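Local coordinates for BH0493 protein (Bacillus halodurans C-125, PDB 2QEE) that binds zinc and is probably a metal-dependent enzyme of the amidohydrolase superfamily, at residues Y192-E197 with Q204-F209; A258-V263 with L299-S304; V278-M283 with R305-E310. All blocks are in the same frame, centred on the assembly; numbering follows the deposited sequence.

How the interactions relate
From the N terminus, interaction 1 comes first: it closes a short loop, holding residues 192-197, just after helix 180-189, against the first half of helix 200-217. It stands apart, its centre about 27 Å from that of interaction 2 and about 34 Å from that of interaction 3. Interaction 2 joins the neighbouring parallel strands 257-264 and 298-302, closing the 35-residue excursion between its segments. Interaction 3 crosses it, closing the shorter excursion from 283 to 305. The two touch: a probable hydrogen bond from Gln-308 NE2 to Met-302 O ties strand 298-302 to helix 308-317, and another between Gly-262 O and Gly-279 N ties strand 257-264 to the loop before helix 284-292.

Interaction 1: residues Y192-E197 with Q204-F209; sequences YKVNDE and QEVKRF
Tyr-192 and Phe-209 form an edge-to-face aromatic pair that fastens the loop after helix 180-189 onto helix 200-217. The ring planes stand 87° apart, with the edge of Phe-209 directed at the face of Tyr-192, where Phe-209 CD1 comes within 3.7 Å of Tyr-192 CE2. Phe-209 CB adds a CH-pi contact over the same ring, 4.0 Å from its centroid. Arg-208 presents one face of its guanidinium to the CD1-CE1 side of the tyrosine, NH2 lying 3.3 Å from Tyr-192 CD1 with the two planes only 22° apart.

The guanidinium is held in this pose by Glu-205, which it grips side-on: Arg-208 NH2 bonds Glu-205 OE1 at 2.8 Å and Arg-208 NE bonds Glu-205 OE2 at 2.9 Å, a salt bridge made on the syn side of the carboxylate. The bend at chi2 of Glu-205 (-63°) brings the carboxylate carbon round toward Arg-208. Glu-205 OE1 still has its anti lone pair for Lys-193 N, 3.0 Å away, and so serves two donors. Lys-193 centres an inverse gamma turn, which is thereby tied to the helix. An alanine in place of Glu-205 would probably leave Lys-193 N without its acceptor and the Arg-208 guanidinium without its counter-charge, free to swing off the tyrosine ring. Farther along, Val-194 CG1 packs on Val-206 CG2 at 3.6 Å.

Tyr-192 OH is hydrogen-bonded to Asp-212 OD2, one turn farther along helix 200-217. Helix 180-189 backs the contact through Leu-187 and Tyr-180, while Val-206 also meets Cys-245 of helix 237-253.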
loop_
_atom_site.group_PDB
_atom_site.type_symbol
_atom_site.label_atom_id
_atom_site.label_comp_id
_atom_site.label_asym_id
_atom_site.label_seq_id
_atom_site.Cartn_x
_atom_site.Cartn_y
_atom_site.Cartn_z
ATOM N N TYR C 192 11.825 -43.377 -14.177
ATOM C CA TYR C 192 11.401 -42.376 -15.161
ATOM C C TYR C 192 12.623 -41.988 -15.982
ATOM O O TYR C 192 13.499 -41.296 -15.514
ATOM C CB TYR C 192 10.749 -41.160 -14.468
ATOM C CG TYR C 192 9.574 -41.571 -13.612
ATOM C CD1 TYR C 192 8.317 -41.787 -14.184
ATOM C CD2 TYR C 192 9.730 -41.787 -12.254
ATOM C CE1 TYR C 192 7.266 -42.194 -13.432
ATOM C CE2 TYR C 192 8.651 -42.219 -11.483
ATOM C CZ TYR C 192 7.435 -42.412 -12.090
ATOM O OH TYR C 192 6.355 -42.814 -11.329
ATOM N N LYS C 193 12.662 -42.486 -17.200
ATOM C CA LYS C 193 13.890 -42.474 -18.000
ATOM C C LYS C 193 13.993 -41.143 -18.717
ATOM O O LYS C 193 13.783 -41.041 -19.928
ATOM C CB LYS C 193 13.897 -43.666 -18.972
ATOM C CG LYS C 193 14.124 -45.000 -18.243
ATOM C CD LYS C 193 14.051 -46.200 -19.182
ATOM C CE LYS C 193 12.682 -46.883 -19.109
ATOM N NZ LYS C 193 12.752 -48.321 -19.563
ATOM N N VAL C 194 14.260 -40.113 -17.934
ATOM C CA VAL C 194 14.430 -38.800 -18.500
ATOM C C VAL C 194 15.890 -38.743 -18.941
ATOM O O VAL C 194 16.793 -39.213 -18.229
ATOM C CB VAL C 194 14.097 -37.667 -17.502
ATOM C CG1 VAL C 194 12.587 -37.678 -17.143
ATOM C CG2 VAL C 194 14.911 -37.796 -16.279
ATOM N N ASN C 195 16.074 -38.166 -20.120
ATOM C CA ASN C 195 17.361 -38.056 -20.774
ATOM C C ASN C 195 18.152 -36.813 -20.330
ATOM O O ASN C 195 17.636 -35.952 -19.608
ATOM C CB ASN C 195 17.088 -38.023 -22.259
ATOM C CG ASN C 195 16.274 -39.246 -22.726
ATOM O OD1 ASN C 195 16.575 -40.372 -22.340
ATOM N ND2 ASN C 195 15.286 -39.024 -23.549
ATOM N N ASP C 196 19.413 -36.718 -20.751
ATOM C CA ASP C 196 20.171 -35.474 -20.553
ATOM C C ASP C 196 19.505 -34.372 -21.328
ATOM O O ASP C 196 19.433 -33.261 -20.853
ATOM C CB ASP C 196 21.616 -35.593 -21.063
ATOM C CG ASP C 196 22.410 -36.643 -20.334
ATOM O OD1 ASP C 196 22.152 -36.884 -19.135
ATOM O OD2 ASP C 196 23.313 -37.220 -20.977
ATOM N N GLU C 197 19.047 -34.702 -22.530
ATOM C CA GLU C 197 18.414 -33.769 -23.458
ATOM C C GLU C 197 16.908 -33.653 -23.189
ATOM O O GLU C 197 16.269 -34.625 -22.792
ATOM C CB GLU C 197 18.606 -34.252 -24.890
ATOM C CG GLU C 197 20.068 -34.458 -25.311
ATOM C CD GLU C 197 20.672 -35.795 -24.851
ATOM O OE1 GLU C 197 19.953 -36.625 -24.225
ATOM O OE2 GLU C 197 21.883 -36.017 -25.131
ATOM N N GLN C 204 7.697 -37.195 -22.033
ATOM C CA GLN C 204 6.802 -38.292 -21.671
ATOM C C GLN C 204 7.017 -38.875 -20.291
ATOM O O GLN C 204 6.046 -39.205 -19.599
ATOM C CB GLN C 204 6.895 -39.410 -22.730
ATOM C CG GLN C 204 6.284 -38.973 -24.017
ATOM C CD GLN C 204 4.970 -38.278 -23.782
ATOM O OE1 GLN C 204 4.150 -38.742 -22.971
ATOM N NE2 GLN C 204 4.759 -37.139 -24.457
ATOM N N GLU C 205 8.269 -39.032 -19.881
ATOM C CA GLU C 205 8.557 -39.633 -18.612
ATOM C C GLU C 205 8.223 -38.682 -17.486
ATOM O O GLU C 205 7.809 -39.121 -16.408
ATOM C CB GLU C 205 9.988 -40.124 -18.524
ATOM C CG GLU C 205 10.183 -41.426 -19.328
ATOM C CD GLU C 205 9.348 -42.574 -18.762
ATOM O OE1 GLU C 205 9.897 -43.297 -17.920
ATOM O OE2 GLU C 205 8.139 -42.697 -19.102
ATOM N N VAL C 206 8.381 -37.383 -17.724
ATOM C CA VAL C 206 7.970 -36.448 -16.660
ATOM C C VAL C 206 6.421 -36.419 -16.522
ATOM O O VAL C 206 5.897 -36.435 -15.394
ATOM C CB VAL C 206 8.607 -35.034 -16.837
ATOM C CG1 VAL C 206 7.960 -34.001 -15.863
ATOM C CG2 VAL C 206 10.104 -35.107 -16.552
ATOM N N LYS C 207 5.690 -36.375 -17.639
ATOM C CA LYS C 207 4.220 -36.574 -17.592
ATOM C C LYS C 207 3.812 -37.856 -16.882
ATOM O O LYS C 207 2.830 -37.874 -16.128
ATOM C CB LYS C 207 3.625 -36.568 -18.980
ATOM C CG LYS C 207 3.659 -35.217 -19.671
ATOM C CD LYS C 207 3.236 -35.318 -21.112
ATOM C CE LYS C 207 1.807 -34.997 -21.266
ATOM N NZ LYS C 207 1.529 -34.644 -22.687
ATOM N N ARG C 208 4.564 -38.934 -17.083
ATOM C CA ARG C 208 4.210 -40.167 -16.401
ATOM C C ARG C 208 4.453 -40.074 -14.893
ATOM O O ARG C 208 3.685 -40.642 -14.092
ATOM C CB ARG C 208 4.899 -41.397 -17.054
ATOM C CG ARG C 208 4.417 -42.720 -16.461
ATOM C CD ARG C 208 4.987 -43.916 -17.234
ATOM N NE ARG C 208 6.442 -44.016 -17.093
ATOM C CZ ARG C 208 7.055 -44.541 -16.046
ATOM N NH1 ARG C 208 6.350 -45.058 -15.052
ATOM N NH2 ARG C 208 8.379 -44.593 -16.002
ATOM N N PHE C 209 5.489 -39.334 -14.491
ATOM C CA PHE C 209 5.748 -39.097 -13.092
ATOM C C PHE C 209 4.505 -38.365 -12.496
ATOM O O PHE C 209 3.935 -38.784 -11.472
ATOM C CB PHE C 209 7.040 -38.283 -12.892
ATOM C CG PHE C 209 7.281 -37.884 -11.470
ATOM C CD1 PHE C 209 7.842 -38.767 -10.574
ATOM C CD2 PHE C 209 6.912 -36.597 -11.007
ATOM C CE1 PHE C 209 8.060 -38.439 -9.239
ATOM C CE2 PHE C 209 7.132 -36.227 -9.660
ATOM C CZ PHE C 209 7.696 -37.160 -8.754
#

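Interaction 2: residues A258-V263 with L299-S304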
loop_
_atom_site.group_PDB
_atom_site.type_symbol
_atom_site.label_atom_id
_atom_site.label_comp_id
_atom_site.label_asym_id
_atom_site.label_seq_id
_atom_site.Cartn_x
_atom_site.Cartn_y
_atom_site.Cartn_z
ATOM N N ALA C 258 -1.676 -24.500 -8.711
ATOM C CA ALA C 258 -1.595 -23.468 -7.685
ATOM C C ALA C 258 -0.199 -22.886 -7.728
ATOM O O ALA C 258 0.799 -23.622 -7.553
ATOM C CB ALA C 258 -1.875 -24.030 -6.312
ATOM N N MET C 259 -0.116 -21.569 -7.824
ATOM C CA MET C 259 1.173 -20.901 -7.856
ATOM C C MET C 259 1.235 -19.932 -6.678
ATOM O O MET C 259 0.373 -19.082 -6.558
ATOM C CB MET C 259 1.340 -20.121 -9.142
ATOM C CG MET C 259 1.217 -20.972 -10.414
ATOM S SD MET C 259 1.563 -20.086 -11.934
ATOM C CE MET C 259 0.098 -19.142 -12.118
ATOM N N MET C 260 2.228 -20.108 -5.827
ATOM C CA MET C 260 2.434 -19.242 -4.671
ATOM C C MET C 260 3.695 -18.434 -4.969
ATOM O O MET C 260 4.787 -18.985 -4.904
ATOM C CB MET C 260 2.562 -20.121 -3.431
ATOM C CG MET C 260 1.296 -21.022 -3.320
ATOM S SD MET C 260 1.207 -21.955 -1.790
ATOM C CE MET C 260 2.874 -22.131 -1.226
ATOM N N ILE C 261 3.525 -17.150 -5.321
ATOM C CA ILE C 261 4.588 -16.443 -5.990
ATOM C C ILE C 261 5.159 -15.349 -5.057
ATOM O O ILE C 261 4.400 -14.599 -4.450
ATOM C CB ILE C 261 4.052 -15.784 -7.262
ATOM C CG1 ILE C 261 3.608 -16.855 -8.294
ATOM C CG2 ILE C 261 5.152 -14.857 -7.881
ATOM C CD1 ILE C 261 2.651 -16.307 -9.401
ATOM N N GLY C 262 6.490 -15.240 -4.974
ATOM C CA GLY C 262 7.094 -14.048 -4.333
ATOM C C GLY C 262 8.100 -14.368 -3.232
ATOM O O GLY C 262 8.679 -13.441 -2.650
ATOM N N VAL C 263 8.380 -15.654 -3.007
ATOM C CA VAL C 263 9.283 -16.054 -1.915
ATOM C C VAL C 263 10.716 -16.077 -2.450
ATOM O O VAL C 263 10.984 -16.673 -3.501
ATOM C CB VAL C 263 8.892 -17.428 -1.277
ATOM C CG1 VAL C 263 8.904 -18.580 -2.305
ATOM C CG2 VAL C 263 9.802 -17.716 -0.116
ATOM N N LEU C 299 -4.847 -21.401 -9.358
ATOM C CA LEU C 299 -5.066 -20.814 -8.027
ATOM C C LEU C 299 -3.823 -19.996 -7.754
ATOM O O LEU C 299 -2.717 -20.516 -7.916
ATOM C CB LEU C 299 -5.203 -21.932 -6.997
ATOM C CG LEU C 299 -6.558 -22.657 -6.986
ATOM C CD1 LEU C 299 -6.315 -24.091 -6.362
ATOM C CD2 LEU C 299 -7.573 -21.883 -6.116
ATOM N N VAL C 300 -3.956 -18.733 -7.336
ATOM C CA VAL C 300 -2.733 -17.922 -7.087
ATOM C C VAL C 300 -2.852 -17.180 -5.788
ATOM O O VAL C 300 -3.932 -16.647 -5.482
ATOM C CB VAL C 300 -2.534 -16.909 -8.234
ATOM C CG1 VAL C 300 -1.272 -15.949 -8.011
ATOM C CG2 VAL C 300 -2.354 -17.626 -9.591
ATOM N N THR C 301 -1.768 -17.179 -5.039
ATOM C CA THR C 301 -1.576 -16.278 -3.901
ATOM C C THR C 301 -0.179 -15.655 -4.068
ATOM O O THR C 301 0.735 -16.315 -4.615
ATOM C CB THR C 301 -1.766 -17.005 -2.549
ATOM O OG1 THR C 301 -2.014 -16.054 -1.500
ATOM C CG2 THR C 301 -0.568 -17.909 -2.135
ATOM N N MET C 302 -0.007 -14.415 -3.582
ATOM C CA MET C 302 1.280 -13.725 -3.820
ATOM C C MET C 302 1.809 -13.184 -2.517
ATOM O O MET C 302 1.039 -12.869 -1.611
ATOM C CB MET C 302 1.198 -12.612 -4.864
ATOM C CG MET C 302 0.846 -13.166 -6.262
ATOM S SD MET C 302 0.806 -12.018 -7.585
ATOM C CE MET C 302 2.635 -11.999 -7.956
ATOM N N LEU C 303 3.131 -13.088 -2.436
ATOM C CA LEU C 303 3.718 -12.795 -1.112
ATOM C C LEU C 303 3.944 -11.294 -0.823
ATOM O O LEU C 303 4.019 -10.898 0.362
ATOM C CB LEU C 303 5.051 -13.549 -0.959
ATOM C CG LEU C 303 5.672 -13.626 0.441
ATOM C CD1 LEU C 303 4.775 -14.208 1.538
ATOM C CD2 LEU C 303 7.010 -14.505 0.332
ATOM N N SER C 304 4.162 -10.525 -1.876
ATOM C CA SER C 304 4.486 -9.068 -1.693
ATOM C C SER C 304 3.158 -8.293 -1.445
ATOM O O SER C 304 2.196 -8.440 -2.208
ATOM C CB SER C 304 5.217 -8.532 -2.940
ATOM O OG SER C 304 5.367 -7.101 -2.856
#
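Ile-261 and Met-302 lie side by side and point the same way from neighbouring strands. The bend at chi3 of Met-302 (83°) turns its methyl back, bringing CE to 3.8 Å from Ile-261 CG2. On the same face Met-259 slants across Val-300, its CE meeting CG2 of the valine at 3.8 Å, while Ile-261 CD1 approaches Val-300 CG1 more loosely. Leu-289 and Val-286 of helix 284-292 pack onto Met-259 and Ile-261 from this side.

The strands run parallel, 10° apart, and belong to the beta-alpha-beta crossover 257-264, 284-292, 298-302, as in the beta/alpha barrel of amidohydrolases. Met-259 N bonds Leu-299 O at 2.8 Å, and the ladder continues through Thr-301 N to Met-259 O, Ile-261 N to Thr-301 O and Leu-303 N to Ile-261 O.

The other face carries Ala-258, Leu-299, Met-260 and Thr-301. Thr-301 has OG1 anti to its backbone N (chi1 -161°), where it bonds Phe-324 O, and CG2 turned to Met-260 CG at 3.8 Å. Met-260 extends to about 4 Å from the zinc ion, measured from its side chain, and lies near the zinc ligand His-28. Beyond the regular ladder, Leu-303 CD2 reaches Val-263 CA at 3.6 Å. Gly-262, just before Val-263, has a positive phi at which a CB would be jammed against the preceding carbonyl O, besides clashing with Leu-303 CB.

Interaction 3: residues V278-M283 with R305-E310; sequences VGKASM and RENQHE
The carboxamide of Asn-307 meets the backbone of Ala-281 with both its polar atoms. Asn-307 OD1 takes Ala-281 N in the amide plane, on a lone pair, at 2.9 Å and with a nearly straight N-H (177°). Asn-307 ND2 answers with a bond to Ala-281 O, also 2.9 Å long, the carbonyl oxygen lying close to the amide plane. Two bonds to a single residue fix the rotation of the amide. On one side of its plane, displaced outward, Lys-280 CG lies 3.6 Å from Asn-307 ND2. On the other, Met-283 SD approaches Asn-307 ND2 at 3.7 Å, and the methyl of Met-302 lies over this same face.

The second proton of Asn-307 ND2 goes to Glu-310 OE2, 2.8 Å away but less straight (139°). A water bridges Glu-310 OE2 and Ala-281 O, and Met-283 CG packs 3.5 Å from Glu-310 OE2. This set of donors would probably favour the charged carboxylate. Lys-280, extended throughout with CG anti to its backbone N (chi1 -171°), crosses Glu-306 at about a right angle and brings CE past Glu-306 O. Lys-280 NZ stays 4.4 Å from Glu-310 OE2, beyond a salt bridge, and reaches the carboxylate by way of a water bound to Glu-310 OE1.

Thus the loop leading into helix 284-292 is fastened to the residues around the N-terminal end of helix 308-317. Ser-282 OG caps Asp-284 N at the lead-in to the former, and Met-283 packs onto Leu-311 and Leu-314 of the latter. The site faces the trimer interface: Lys-280 packs against Lys-280 of both other subunits, and Arg-305 forms a salt bridge with Glu-338 of the third subunit as well as with Glu-338 of its own helix 333-347.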
loop_
_atom_site.group_PDB
_atom_site.type_symbol
_atom_site.label_atom_id
_atom_site.label_comp_id
_atom_site.label_asym_id
_atom_site.label_seq_id
_atom_site.Cartn_x
_atom_site.Cartn_y
_atom_site.Cartn_z
ATOM N N VAL C 278 11.020 -11.923 0.758
ATOM C CA VAL C 278 9.948 -11.601 -0.183
ATOM C C VAL C 278 10.411 -10.605 -1.261
ATOM O O VAL C 278 11.300 -9.751 -1.003
ATOM C CB VAL C 278 8.772 -10.985 0.644
ATOM C CG1 VAL C 278 9.182 -9.671 1.341
ATOM C CG2 VAL C 278 7.496 -10.762 -0.280
ATOM N N GLY C 279 9.805 -10.658 -2.453
ATOM C CA GLY C 279 10.038 -9.615 -3.471
ATOM C C GLY C 279 8.756 -9.469 -4.270
ATOM O O GLY C 279 7.995 -10.447 -4.397
ATOM N N LYS C 280 8.549 -8.267 -4.797
ATOM C CA LYS C 280 7.455 -8.010 -5.735
ATOM C C LYS C 280 7.749 -8.750 -7.047
ATOM O O LYS C 280 8.874 -8.734 -7.522
ATOM C CB LYS C 280 7.266 -6.504 -5.979
ATOM C CG LYS C 280 5.967 -6.181 -6.796
ATOM C CD LYS C 280 5.983 -4.723 -7.106
ATOM C CE LYS C 280 4.706 -4.327 -7.880
ATOM N NZ LYS C 280 4.721 -2.888 -8.221
ATOM N N ALA C 281 6.718 -9.383 -7.616
ATOM C CA ALA C 281 6.880 -10.137 -8.886
ATOM C C ALA C 281 6.255 -9.315 -10.020
ATOM O O ALA C 281 5.330 -8.476 -9.806
ATOM C CB ALA C 281 6.148 -11.580 -8.814
ATOM N N SER C 282 6.691 -9.593 -11.260
ATOM C CA SER C 282 5.946 -9.131 -12.445
ATOM C C SER C 282 4.642 -9.939 -12.549
ATOM O O SER C 282 4.634 -11.118 -12.241
ATOM C CB SER C 282 6.737 -9.401 -13.741
ATOM O OG SER C 282 5.939 -8.985 -14.854
ATOM N N MET C 283 3.584 -9.291 -13.043
ATOM C CA MET C 283 2.333 -10.025 -13.303
ATOM C C MET C 283 2.361 -10.663 -14.702
ATOM O O MET C 283 1.474 -11.435 -15.021
ATOM C CB MET C 283 1.084 -9.140 -13.174
ATOM C CG MET C 283 0.966 -8.439 -11.781
ATOM S SD MET C 283 0.852 -9.641 -10.426
ATOM C CE MET C 283 -0.680 -10.460 -10.880
ATOM N N ARG C 305 3.200 -7.337 -0.489
ATOM C CA ARG C 305 2.066 -6.445 -0.270
ATOM C C ARG C 305 1.759 -5.726 -1.579
ATOM O O ARG C 305 0.595 -5.453 -1.898
ATOM C CB ARG C 305 2.408 -5.397 0.813
ATOM C CG ARG C 305 1.211 -4.513 1.161
ATOM C CD ARG C 305 1.687 -3.400 2.127
ATOM N NE ARG C 305 0.508 -2.595 2.465
ATOM C CZ ARG C 305 0.558 -1.331 2.856
ATOM N NH1 ARG C 305 1.743 -0.725 2.951
ATOM N NH2 ARG C 305 -0.564 -0.717 3.225
ATOM N N GLU C 306 2.816 -5.411 -2.342
ATOM C CA GLU C 306 2.729 -4.499 -3.468
ATOM C C GLU C 306 2.145 -5.189 -4.736
ATOM O O GLU C 306 1.870 -4.526 -5.753
ATOM C CB GLU C 306 4.096 -3.877 -3.779
ATOM C CG GLU C 306 4.448 -2.792 -2.794
ATOM C CD GLU C 306 4.649 -3.295 -1.371
ATOM O OE1 GLU C 306 5.403 -4.288 -1.204
ATOM O OE2 GLU C 306 4.153 -2.598 -0.434
ATOM N N ASN C 307 1.973 -6.523 -4.643
ATOM C CA ASN C 307 1.273 -7.270 -5.727
ATOM C C ASN C 307 -0.256 -7.415 -5.526
ATOM O O ASN C 307 -0.940 -7.914 -6.410
ATOM C CB ASN C 307 1.868 -8.700 -5.880
ATOM C CG ASN C 307 3.145 -8.746 -6.712
ATOM O OD1 ASN C 307 4.119 -9.380 -6.280
ATOM N ND2 ASN C 307 3.152 -8.143 -7.907
ATOM N N GLN C 308 -0.755 -7.093 -4.337
ATOM C CA GLN C 308 -2.117 -7.593 -3.985
ATOM C C GLN C 308 -3.159 -6.894 -4.791
ATOM O O GLN C 308 -4.056 -7.546 -5.324
ATOM C CB GLN C 308 -2.417 -7.403 -2.468
ATOM C CG GLN C 308 -1.394 -8.178 -1.556
ATOM C CD GLN C 308 -1.304 -9.698 -1.998
ATOM O OE1 GLN C 308 -2.295 -10.295 -2.411
ATOM N NE2 GLN C 308 -0.114 -10.300 -1.899
ATOM N N HIS C 309 -3.068 -5.557 -4.931
ATOM C CA HIS C 309 -4.149 -4.882 -5.652
ATOM C C HIS C 309 -4.213 -5.363 -7.111
ATOM O O HIS C 309 -5.283 -5.656 -7.671
ATOM C CB HIS C 309 -3.949 -3.363 -5.574
ATOM C CG HIS C 309 -4.942 -2.607 -6.400
ATOM N ND1 HIS C 309 -4.688 -2.275 -7.701
ATOM C CD2 HIS C 309 -6.199 -2.181 -6.133
ATOM C CE1 HIS C 309 -5.728 -1.646 -8.208
ATOM N NE2 HIS C 309 -6.663 -1.570 -7.278
ATOM N N GLU C 310 -3.045 -5.396 -7.778
ATOM C CA GLU C 310 -3.011 -5.757 -9.210
ATOM C C GLU C 310 -3.383 -7.236 -9.407
ATOM O O GLU C 310 -3.962 -7.598 -10.426
ATOM C CB GLU C 310 -1.687 -5.355 -9.848
ATOM C CG GLU C 310 -0.493 -6.082 -9.285
ATOM C CD GLU C 310 0.861 -5.502 -9.740
ATOM O OE1 GLU C 310 0.890 -4.456 -10.426
ATOM O OE2 GLU C 310 1.897 -6.089 -9.331
HETATM O O HOH W 1 5.131 -11.292 -4.578
HETATM O O HOH W 2 2.035 -2.305 -8.719
HETATM O O HOH W 3 4.022 -6.180 -10.908
#